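Local coordinates for protein RNA-dependent RNA polymerase (Toscana virus, PDB 6QW0) that probably cleaves host RNA through its manganese-binding cap-snatching endonuclease domain to supply capped primers for viral RNA synthesis, at residues His79-Gly84 and Val190-Leu195; Phe129-Gly134 and Ile168-Asn173. One frame throughout, in Å; residues are numbered along the deposited sequence.

Contact 1: residues His79-Gly84 and Val190-Leu195. With MN3 (manganese (III) ion), chain C; SO4 (sulfate ion), chain E.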
ATOM      1  N   HIS A  79       2.910   8.937   2.034  1.00 27.12           N
ATOM      2  CA  HIS A  79       2.657   7.599   1.503  1.00 28.68           C
ATOM      3  C   HIS A  79       3.053   6.528   2.514  1.00 26.09           C
ATOM      4  O   HIS A  79       2.262   5.626   2.829  1.00 24.01           O
ATOM      5  CB  HIS A  79       3.424   7.453   0.183  1.00 25.51           C
ATOM      6  CG  HIS A  79       3.458   6.069  -0.392  1.00 25.61           C
ATOM      7  ND1 HIS A  79       4.294   5.080   0.081  1.00 26.84           N
ATOM      8  CD2 HIS A  79       2.808   5.538  -1.455  1.00 24.22           C
ATOM      9  CE1 HIS A  79       4.137   3.986  -0.646  1.00 27.33           C
ATOM     10  NE2 HIS A  79       3.246   4.241  -1.589  1.00 24.55           N
ATOM     11  N   ASP A  80       4.266   6.634   3.055  1.00 26.41           N
ATOM     12  CA  ASP A  80       4.783   5.587   3.925  1.00 27.55           C
ATOM     13  C   ASP A  80       4.025   5.528   5.244  1.00 28.08           C
ATOM     14  O   ASP A  80       3.735   4.439   5.743  1.00 30.49           O
ATOM     15  CB  ASP A  80       6.279   5.804   4.156  1.00 29.03           C
ATOM     16  CG  ASP A  80       7.098   5.476   2.924  1.00 35.56           C
ATOM     17  OD1 ASP A  80       6.515   4.964   1.940  1.00 34.49           O
ATOM     18  OD2 ASP A  80       8.319   5.727   2.934  1.00 41.74           O
ATOM     19  N   PHE A  81       3.666   6.682   5.811  1.00 27.41           N
ATOM     20  CA  PHE A  81       2.905   6.665   7.060  1.00 27.78           C
ATOM     21  C   PHE A  81       1.503   6.111   6.847  1.00 24.25           C
ATOM     22  O   PHE A  81       1.014   5.319   7.663  1.00 24.46           O
ATOM     23  CB  PHE A  81       2.845   8.067   7.673  1.00 25.73           C
ATOM     24  CG  PHE A  81       2.178   8.116   9.030  1.00 28.03           C
ATOM     25  CD1 PHE A  81       0.814   8.327   9.141  1.00 24.01           C
ATOM     26  CD2 PHE A  81       2.921   7.964  10.193  1.00 30.40           C
ATOM     27  CE1 PHE A  81       0.191   8.373  10.380  1.00 27.72           C
ATOM     28  CE2 PHE A  81       2.301   8.008  11.440  1.00 30.84           C
ATOM     29  CZ  PHE A  81       0.934   8.211  11.528  1.00 30.90           C
ATOM     30  N   THR A  82       0.837   6.517   5.765  1.00 21.67           N
ATOM     31  CA  THR A  82      -0.537   6.080   5.543  1.00 22.67           C
ATOM     32  C   THR A  82      -0.650   4.562   5.569  1.00 21.58           C
ATOM     33  O   THR A  82      -1.558   4.008   6.196  1.00 24.12           O
ATOM     34  CB  THR A  82      -1.044   6.616   4.203  1.00 24.02           C
ATOM     35  OG1 THR A  82      -1.130   8.044   4.268  1.00 25.85           O
ATOM     36  CG2 THR A  82      -2.404   6.024   3.867  1.00 22.08           C
ATOM     37  N   PHE A  83       0.280   3.876   4.906  1.00 22.52           N
ATOM     38  CA  PHE A  83       0.169   2.441   4.700  1.00 24.50           C
ATOM     39  C   PHE A  83       1.085   1.650   5.623  1.00 25.13           C
ATOM     40  O   PHE A  83       1.224   0.432   5.453  1.00 26.18           O
ATOM     41  CB  PHE A  83       0.444   2.120   3.225  1.00 22.85           C
ATOM     42  CG  PHE A  83      -0.548   2.761   2.290  1.00 21.87           C
ATOM     43  CD1 PHE A  83      -1.795   2.193   2.101  1.00 23.13           C
ATOM     44  CD2 PHE A  83      -0.241   3.936   1.622  1.00 21.81           C
ATOM     45  CE1 PHE A  83      -2.736   2.786   1.254  1.00 24.33           C
ATOM     46  CE2 PHE A  83      -1.179   4.535   0.766  1.00 20.95           C
ATOM     47  CZ  PHE A  83      -2.417   3.951   0.581  1.00 25.18           C
ATOM     48  N   GLY A  84       1.650   2.309   6.639  1.00 23.90           N
ATOM     49  CA  GLY A  84       2.641   1.692   7.506  1.00 25.56           C
ATOM     50  C   GLY A  84       2.140   0.498   8.287  1.00 25.42           C
ATOM     51  O   GLY A  84       2.950  -0.336   8.709  1.00 29.34           O
ATOM     52  N   VAL A 190      -7.750   5.737   5.664  1.00 22.96           N
ATOM     53  CA  VAL A 190      -8.116   7.146   5.539  1.00 22.43           C
ATOM     54  C   VAL A 190      -7.704   7.928   6.786  1.00 21.01           C
ATOM     55  O   VAL A 190      -7.142   9.024   6.683  1.00 22.99           O
ATOM     56  CB  VAL A 190      -9.622   7.285   5.254  1.00 19.97           C
ATOM     57  CG1 VAL A 190     -10.028   8.764   5.235  1.00 22.77           C
ATOM     58  CG2 VAL A 190      -9.982   6.633   3.924  1.00 23.03           C
ATOM     59  N   PHE A 191      -7.947   7.371   7.968  1.00 19.78           N
ATOM     60  CA  PHE A 191      -7.555   8.053   9.207  1.00 20.11           C
ATOM     61  C   PHE A 191      -6.052   8.343   9.236  1.00 23.37           C
ATOM     62  O   PHE A 191      -5.622   9.447   9.591  1.00 24.23           O
ATOM     63  CB  PHE A 191      -7.973   7.202  10.404  1.00 22.40           C
ATOM     64  CG  PHE A 191      -7.814   7.892  11.730  1.00 20.56           C
ATOM     65  CD1 PHE A 191      -6.612   7.816  12.422  1.00 23.93           C
ATOM     66  CD2 PHE A 191      -8.862   8.603  12.292  1.00 24.33           C
ATOM     67  CE1 PHE A 191      -6.451   8.435  13.648  1.00 23.77           C
ATOM     68  CE2 PHE A 191      -8.708   9.230  13.525  1.00 24.67           C
ATOM     69  CZ  PHE A 191      -7.510   9.146  14.202  1.00 25.05           C
ATOM     70  N   ARG A 192      -5.230   7.352   8.880  1.00 20.93           N
ATOM     71  CA  ARG A 192      -3.785   7.556   8.866  1.00 22.15           C
ATOM     72  C   ARG A 192      -3.370   8.565   7.798  1.00 20.90           C
ATOM     73  O   ARG A 192      -2.425   9.338   8.010  1.00 23.15           O
ATOM     74  CB  ARG A 192      -3.069   6.212   8.640  1.00 22.93           C
ATOM     75  CG  ARG A 192      -3.227   5.225   9.801  1.00 25.13           C
ATOM     76  CD  ARG A 192      -2.442   3.901   9.547  1.00 21.61           C
ATOM     77  NE  ARG A 192      -1.006   4.128   9.418  1.00 23.22           N
ATOM     78  CZ  ARG A 192      -0.096   3.784  10.326  1.00 23.50           C
ATOM     79  NH1 ARG A 192      -0.460   3.174  11.452  1.00 23.64           N
ATOM     80  NH2 ARG A 192       1.182   4.060  10.115  1.00 24.55           N
ATOM     81  N   PHE A 193      -4.048   8.557   6.638  1.00 21.89           N
ATOM     82  CA  PHE A 193      -3.742   9.515   5.577  1.00 21.09           C
ATOM     83  C   PHE A 193      -4.036  10.937   6.036  1.00 22.63           C
ATOM     84  O   PHE A 193      -3.225  11.844   5.819  1.00 24.50           O
ATOM     85  CB  PHE A 193      -4.540   9.176   4.307  1.00 21.70           C
ATOM     86  CG  PHE A 193      -4.284  10.095   3.138  1.00 24.66           C
ATOM     87  CD1 PHE A 193      -2.994  10.318   2.667  1.00 22.54           C
ATOM     88  CD2 PHE A 193      -5.347  10.700   2.474  1.00 27.07           C
ATOM     89  CE1 PHE A 193      -2.766  11.144   1.576  1.00 23.30           C
ATOM     90  CE2 PHE A 193      -5.123  11.524   1.373  1.00 27.41           C
ATOM     91  CZ  PHE A 193      -3.840  11.745   0.924  1.00 28.27           C
ATOM     92  N   ARG A 194      -5.180  11.138   6.689  1.00 24.07           N
ATOM     93  CA  ARG A 194      -5.539  12.478   7.148  1.00 24.71           C
ATOM     94  C   ARG A 194      -4.519  12.996   8.150  1.00 26.29           C
ATOM     95  O   ARG A 194      -4.107  14.163   8.088  1.00 24.69           O
ATOM     96  CB  ARG A 194      -6.932  12.462   7.764  1.00 23.46           C
ATOM     97  CG  ARG A 194      -8.043  12.192   6.756  1.00 25.69           C
ATOM     98  CD  ARG A 194      -9.376  12.141   7.461  1.00 26.24           C
ATOM     99  NE  ARG A 194     -10.489  12.047   6.527  1.00 24.74           N
ATOM    100  CZ  ARG A 194     -11.766  12.091   6.893  1.00 28.50           C
ATOM    101  NH1 ARG A 194     -12.088  12.228   8.178  1.00 31.75           N
ATOM    102  NH2 ARG A 194     -12.718  11.995   5.977  1.00 28.38           N
ATOM    103  N   LEU A 195      -4.088  12.137   9.069  1.00 23.96           N
ATOM    104  CA  LEU A 195      -3.092  12.548  10.050  1.00 23.83           C
ATOM    105  C   LEU A 195      -1.754  12.823   9.380  1.00 23.77           C
ATOM    106  O   LEU A 195      -1.051  13.777   9.738  1.00 26.59           O
ATOM    107  CB  LEU A 195      -2.956  11.474  11.128  1.00 24.74           C
ATOM    108  CG  LEU A 195      -1.910  11.782  12.194  1.00 26.34           C
ATOM    109  CD1 LEU A 195      -2.278  13.079  12.931  1.00 26.31           C
ATOM    110  CD2 LEU A 195      -1.796  10.619  13.163  1.00 26.03           C
TER
HETATM  111 MN   MN3 C 301       3.318   3.209  -3.655  1.00 23.82          MN
HETATM  112  S   SO4 E 303     -16.095  10.640   7.054  1.00 42.63           S
HETATM  113  O1  SO4 E 303     -16.921  10.414   8.230  1.00 46.70           O
HETATM  114  O2  SO4 E 303     -15.396  11.916   7.173  1.00 48.29           O
HETATM  115  O3  SO4 E 303     -16.945  10.647   5.862  1.00 51.66           O
HETATM  116  O4  SO4 E 303     -15.125   9.558   6.965  1.00 34.43           O
HETATM  117  O   HOH W   1       5.603   3.761  -3.922  1.00 31.17           O
HETATM  118  O   HOH W   2       3.560   5.213  -4.879  1.00 28.80           O
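Thr82 and Phe193 bring the backbones closest, their CA atoms 4.7 Å apart, where the end of helix 77-82 meets the flank of helix 183-203. This helix-to-helix join belongs to a cap-snatching endonuclease of the PD-(D/E)XK clan, and it illustrates how an arginine can clasp the end of a neighbouring helix. Arg192 bends at chi3 (62°), which swings NE toward Phe81 O. The guanidinium then grips that carbonyl oxygen side-on, with NH2 at 2.8 Å and NE at 2.9 Å from Phe81 O, both bonds within the guanidinium plane. Gly84 N also donates to Phe81 O, so three N-H groups converge on one acceptor. The same guanidinium lies over a face of the Phe81 ring in a cation-pi contact, planes 29° apart, while Gly84 C lies over the opposite face of the guanidinium; Arg192 NH1 hydrogen-bonds to Thr62 OG1. Phe81 CZ reaches Leu195 CD2 at 4.0 Å. His79 NE2 binds manganese, and His79 ND1 donates to Asp80 OD1 in the ring plane. Thr82 OG1, hydrogen-bonded to Lys78 O, sits at the edge of the Phe193 ring, 3.3 Å from Phe193 CD1.

Contact 2: residues Phe129-Gly134 and Ile168-Asn173. With MN3 (manganese (III) ion), chain C; SO4 (sulfate ion), chain G; SO4 (sulfate ion), chain F.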
ATOM      1  N   PHE A 129       0.516   0.808  -3.322  1.00 21.99           N
ATOM      2  CA  PHE A 129      -0.178   1.850  -2.573  1.00 19.87           C
ATOM      3  C   PHE A 129       0.014   3.196  -3.261  1.00 21.15           C
ATOM      4  O   PHE A 129       1.070   3.473  -3.830  1.00 24.15           O
ATOM      5  CB  PHE A 129       0.360   1.986  -1.138  1.00 20.82           C
ATOM      6  CG  PHE A 129       0.506   0.693  -0.369  1.00 20.39           C
ATOM      7  CD1 PHE A 129      -0.497  -0.261  -0.329  1.00 22.18           C
ATOM      8  CD2 PHE A 129       1.655   0.479   0.382  1.00 24.34           C
ATOM      9  CE1 PHE A 129      -0.327  -1.435   0.415  1.00 24.77           C
ATOM     10  CE2 PHE A 129       1.822  -0.687   1.124  1.00 26.12           C
ATOM     11  CZ  PHE A 129       0.832  -1.636   1.136  1.00 24.91           C
ATOM     12  N   THR A 130      -0.990   4.062  -3.165  1.00 21.90           N
ATOM     13  CA  THR A 130      -0.816   5.403  -3.704  1.00 22.88           C
ATOM     14  C   THR A 130      -1.792   6.331  -2.992  1.00 22.26           C
ATOM     15  O   THR A 130      -2.705   5.881  -2.294  1.00 23.39           O
ATOM     16  CB  THR A 130      -0.990   5.415  -5.237  1.00 26.22           C
ATOM     17  OG1 THR A 130      -0.568   6.677  -5.784  1.00 28.01           O
ATOM     18  CG2 THR A 130      -2.425   5.143  -5.629  1.00 24.86           C
ATOM     19  N   THR A 131      -1.529   7.632  -3.102  1.00 25.94           N
ATOM     20  CA  THR A 131      -2.335   8.659  -2.448  1.00 24.50           C
ATOM     21  C   THR A 131      -2.736   9.706  -3.477  1.00 27.74           C
ATOM     22  O   THR A 131      -2.174   9.779  -4.571  1.00 32.53           O
ATOM     23  CB  THR A 131      -1.570   9.356  -1.312  1.00 29.07           C
ATOM     24  OG1 THR A 131      -0.511  10.141  -1.877  1.00 34.04           O
ATOM     25  CG2 THR A 131      -0.967   8.344  -0.344  1.00 29.83           C
ATOM     26  N   THR A 132      -3.705  10.539  -3.102  1.00 28.23           N
ATOM     27  CA  THR A 132      -4.043  11.709  -3.898  1.00 27.69           C
ATOM     28  C   THR A 132      -4.535  12.799  -2.962  1.00 28.81           C
ATOM     29  O   THR A 132      -5.180  12.511  -1.953  1.00 27.71           O
ATOM     30  CB  THR A 132      -5.113  11.417  -4.960  1.00 31.07           C
ATOM     31  OG1 THR A 132      -5.374  12.617  -5.697  1.00 32.40           O
ATOM     32  CG2 THR A 132      -6.411  10.936  -4.326  1.00 28.49           C
HETATM   33  N   MSE A 133      -4.222  14.045  -3.301  1.00 29.54           N
HETATM   34  CA  MSE A 133      -4.752  15.185  -2.561  1.00 32.82           C
HETATM   35  C   MSE A 133      -6.094  15.650  -3.140  1.00 35.20           C
HETATM   36  O   MSE A 133      -6.682  16.618  -2.659  1.00 33.58           O
HETATM   37  CB  MSE A 133      -3.741  16.334  -2.576  1.00 32.14           C
HETATM   38  CG  MSE A 133      -2.412  15.999  -1.925  1.00 30.57           C
HETATM   39 SE   MSE A 133      -2.603  15.717  -0.010  1.00 41.32          SE
HETATM   40  CE  MSE A 133      -3.151  17.530   0.495  1.00 36.35           C
ATOM     41  N   GLY A 134      -6.577  14.951  -4.160  1.00 33.39           N
ATOM     42  CA  GLY A 134      -7.824  15.277  -4.832  1.00 30.79           C
ATOM     43  C   GLY A 134      -9.005  14.481  -4.317  1.00 28.87           C
ATOM     44  O   GLY A 134      -9.032  14.034  -3.165  1.00 30.50           O
ATOM     45  N   ILE A 168      -4.232  -0.035  -3.774  1.00 19.69           N
ATOM     46  CA  ILE A 168      -4.982   0.781  -2.815  1.00 19.41           C
ATOM     47  C   ILE A 168      -4.643   2.245  -3.076  1.00 22.85           C
ATOM     48  O   ILE A 168      -3.484   2.648  -2.912  1.00 20.40           O
ATOM     49  CB  ILE A 168      -4.665   0.427  -1.347  1.00 21.69           C
ATOM     50  CG1 ILE A 168      -4.747  -1.083  -1.111  1.00 23.39           C
ATOM     51  CG2 ILE A 168      -5.626   1.154  -0.421  1.00 23.47           C
ATOM     52  CD1 ILE A 168      -4.324  -1.496   0.303  1.00 28.35           C
ATOM     53  N   ALA A 169      -5.651   3.042  -3.450  1.00 22.26           N
ATOM     54  CA  ALA A 169      -5.497   4.485  -3.656  1.00 24.45           C
ATOM     55  C   ALA A 169      -6.343   5.234  -2.631  1.00 22.49           C
ATOM     56  O   ALA A 169      -7.568   5.085  -2.617  1.00 24.74           O
ATOM     57  CB  ALA A 169      -5.922   4.887  -5.071  1.00 25.39           C
ATOM     58  N   VAL A 170      -5.699   6.044  -1.766  1.00 19.77           N
ATOM     59  CA  VAL A 170      -6.417   6.742  -0.699  1.00 20.72           C
ATOM     60  C   VAL A 170      -6.652   8.194  -1.095  1.00 21.32           C
ATOM     61  O   VAL A 170      -5.810   8.821  -1.748  1.00 24.12           O
ATOM     62  CB  VAL A 170      -5.657   6.649   0.644  1.00 21.01           C
ATOM     63  CG1 VAL A 170      -4.322   7.359   0.551  1.00 25.11           C
ATOM     64  CG2 VAL A 170      -6.507   7.217   1.784  1.00 26.12           C
ATOM     65  N   HIS A 171      -7.819   8.718  -0.722  1.00 24.61           N
ATOM     66  CA  HIS A 171      -8.108  10.145  -0.759  1.00 26.09           C
ATOM     67  C   HIS A 171      -8.715  10.543   0.585  1.00 24.38           C
ATOM     68  O   HIS A 171      -8.938   9.709   1.465  1.00 24.07           O
ATOM     69  CB  HIS A 171      -9.013  10.504  -1.950  1.00 25.14           C
ATOM     70  CG  HIS A 171     -10.343   9.817  -1.939  1.00 26.00           C
ATOM     71  ND1 HIS A 171     -11.494  10.431  -1.488  1.00 29.94           N
ATOM     72  CD2 HIS A 171     -10.711   8.575  -2.340  1.00 23.23           C
ATOM     73  CE1 HIS A 171     -12.510   9.592  -1.597  1.00 27.17           C
ATOM     74  NE2 HIS A 171     -12.061   8.460  -2.114  1.00 25.72           N
ATOM     75  N   PHE A 172      -8.987  11.844   0.754  1.00 26.09           N
ATOM     76  CA  PHE A 172      -9.404  12.336   2.061  1.00 26.34           C
ATOM     77  C   PHE A 172     -10.687  11.673   2.550  1.00 23.08           C
ATOM     78  O   PHE A 172     -10.889  11.532   3.763  1.00 24.94           O
ATOM     79  CB  PHE A 172      -9.579  13.856   2.009  1.00 26.52           C
ATOM     80  CG  PHE A 172      -9.760  14.489   3.369  1.00 28.85           C
ATOM     81  CD1 PHE A 172      -8.656  14.895   4.103  1.00 31.36           C
ATOM     82  CD2 PHE A 172     -11.028  14.661   3.914  1.00 33.67           C
ATOM     83  CE1 PHE A 172      -8.809  15.473   5.357  1.00 31.58           C
ATOM     84  CE2 PHE A 172     -11.192  15.238   5.171  1.00 33.76           C
ATOM     85  CZ  PHE A 172     -10.076  15.636   5.893  1.00 33.08           C
ATOM     86  N   ASN A 173     -11.555  11.236   1.632  1.00 24.88           N
ATOM     87  CA  ASN A 173     -12.857  10.702   2.013  1.00 27.73           C
ATOM     88  C   ASN A 173     -13.046   9.237   1.631  1.00 24.42           C
ATOM     89  O   ASN A 173     -14.175   8.756   1.613  1.00 26.41           O
ATOM     90  CB  ASN A 173     -13.973  11.547   1.396  1.00 31.38           C
ATOM     91  CG  ASN A 173     -14.046  12.934   2.000  1.00 31.11           C
ATOM     92  OD1 ASN A 173     -14.157  13.082   3.209  1.00 35.39           O
ATOM     93  ND2 ASN A 173     -13.967  13.952   1.156  1.00 37.35           N
TER
HETATM   94 MN   MN3 C 301       3.318   3.209  -3.655  1.00 23.82          MN
HETATM   95  S   SO4 G 305       2.119   8.521  -4.075  1.00 61.92           S
HETATM   96  O1  SO4 G 305       1.599   8.525  -2.714  1.00 44.27           O
HETATM   97  O2  SO4 G 305       3.562   8.714  -4.019  1.00 63.97           O
HETATM   98  O3  SO4 G 305       1.820   7.258  -4.757  1.00 36.03           O
HETATM   99  O4  SO4 G 305       1.507   9.623  -4.809  1.00 59.67           O
HETATM  100  S   SO4 F 304     -15.502  13.095  -2.967  1.00 61.27           S
HETATM  101  O1  SO4 F 304     -14.352  13.363  -2.105  1.00 61.75           O
HETATM  102  O2  SO4 F 304     -16.386  12.137  -2.309  1.00 58.63           O
HETATM  103  O3  SO4 F 304     -15.044  12.543  -4.235  1.00 53.84           O
HETATM  104  O4  SO4 F 304     -16.215  14.348  -3.211  1.00 65.41           O
HETATM  105  O   HOH W   3      -7.508  13.629  -0.923  1.00 28.84           O
HETATM  106  O   HOH W   1       5.603   3.761  -3.922  1.00 31.17           O
HETATM  107  O   HOH W   2       3.560   5.213  -4.879  1.00 28.80           O
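Phe129 and Ile168 pair across two parallel strands, 124-131 and 163-171, the two strands of the beta-alpha-beta unit in which helix 136-157 makes the crossover. At the first shell, Phe129 O binds manganese at 2.3 Å, a backbone ligand alongside the side chains of His79, Asp114 and Glu128. Behind it, the peptide ladder holds this carbonyl's strand in register: Thr130 N donates to Ile168 O, Val170 N returns a bond to Thr130 O at 3.0 Å, and a weak bond joins Thr132 N to Val170 O. On one face of the sheet Phe129 CE1 lies 4.0 Å from Ile168 CD1, and Thr131 CG2 lies 3.6 Å from Val170 CG1. On the other, Thr130 CG2 rests on Ala169 CB. With its OG1 anti to the backbone N (chi1 -169°), Thr130 donates to a sulfate, probably from the crystallisation liquor, that also takes the hydroxyl of Thr131. Past the ladder, Thr132 OG1 accepts from Gly134 N in an ST turn and bonds to Ser138 OG. A water closes the strand ends, donating to Thr132 O and Gly134 O and accepting from Phe172 N at 2.9 Å.

In the fold
Contact 2 is nested within the chain loop that contact 1 closes, and their centres lie about 9 Å apart. The two meet at one manganese, in the probable endonuclease active site: helix 77-82 supplies an imidazole nitrogen and strand 129-131 a main-chain oxygen. His79 NE2 and Phe129 O stand 3.2 Å apart as neighbours in that coordination sphere, and another manganese lies about 7 Å from the Phe129 side chain. Away from the metal, Arg194 NE hydrogen-bonds to Phe172 O, 2.8 Å away and just past strand 163-171, while Phe193 packs with its CZ 3.3 Å from Thr132 O. Stacked Phe83 and Phe129 rings add a further bridge between helix end and sheet.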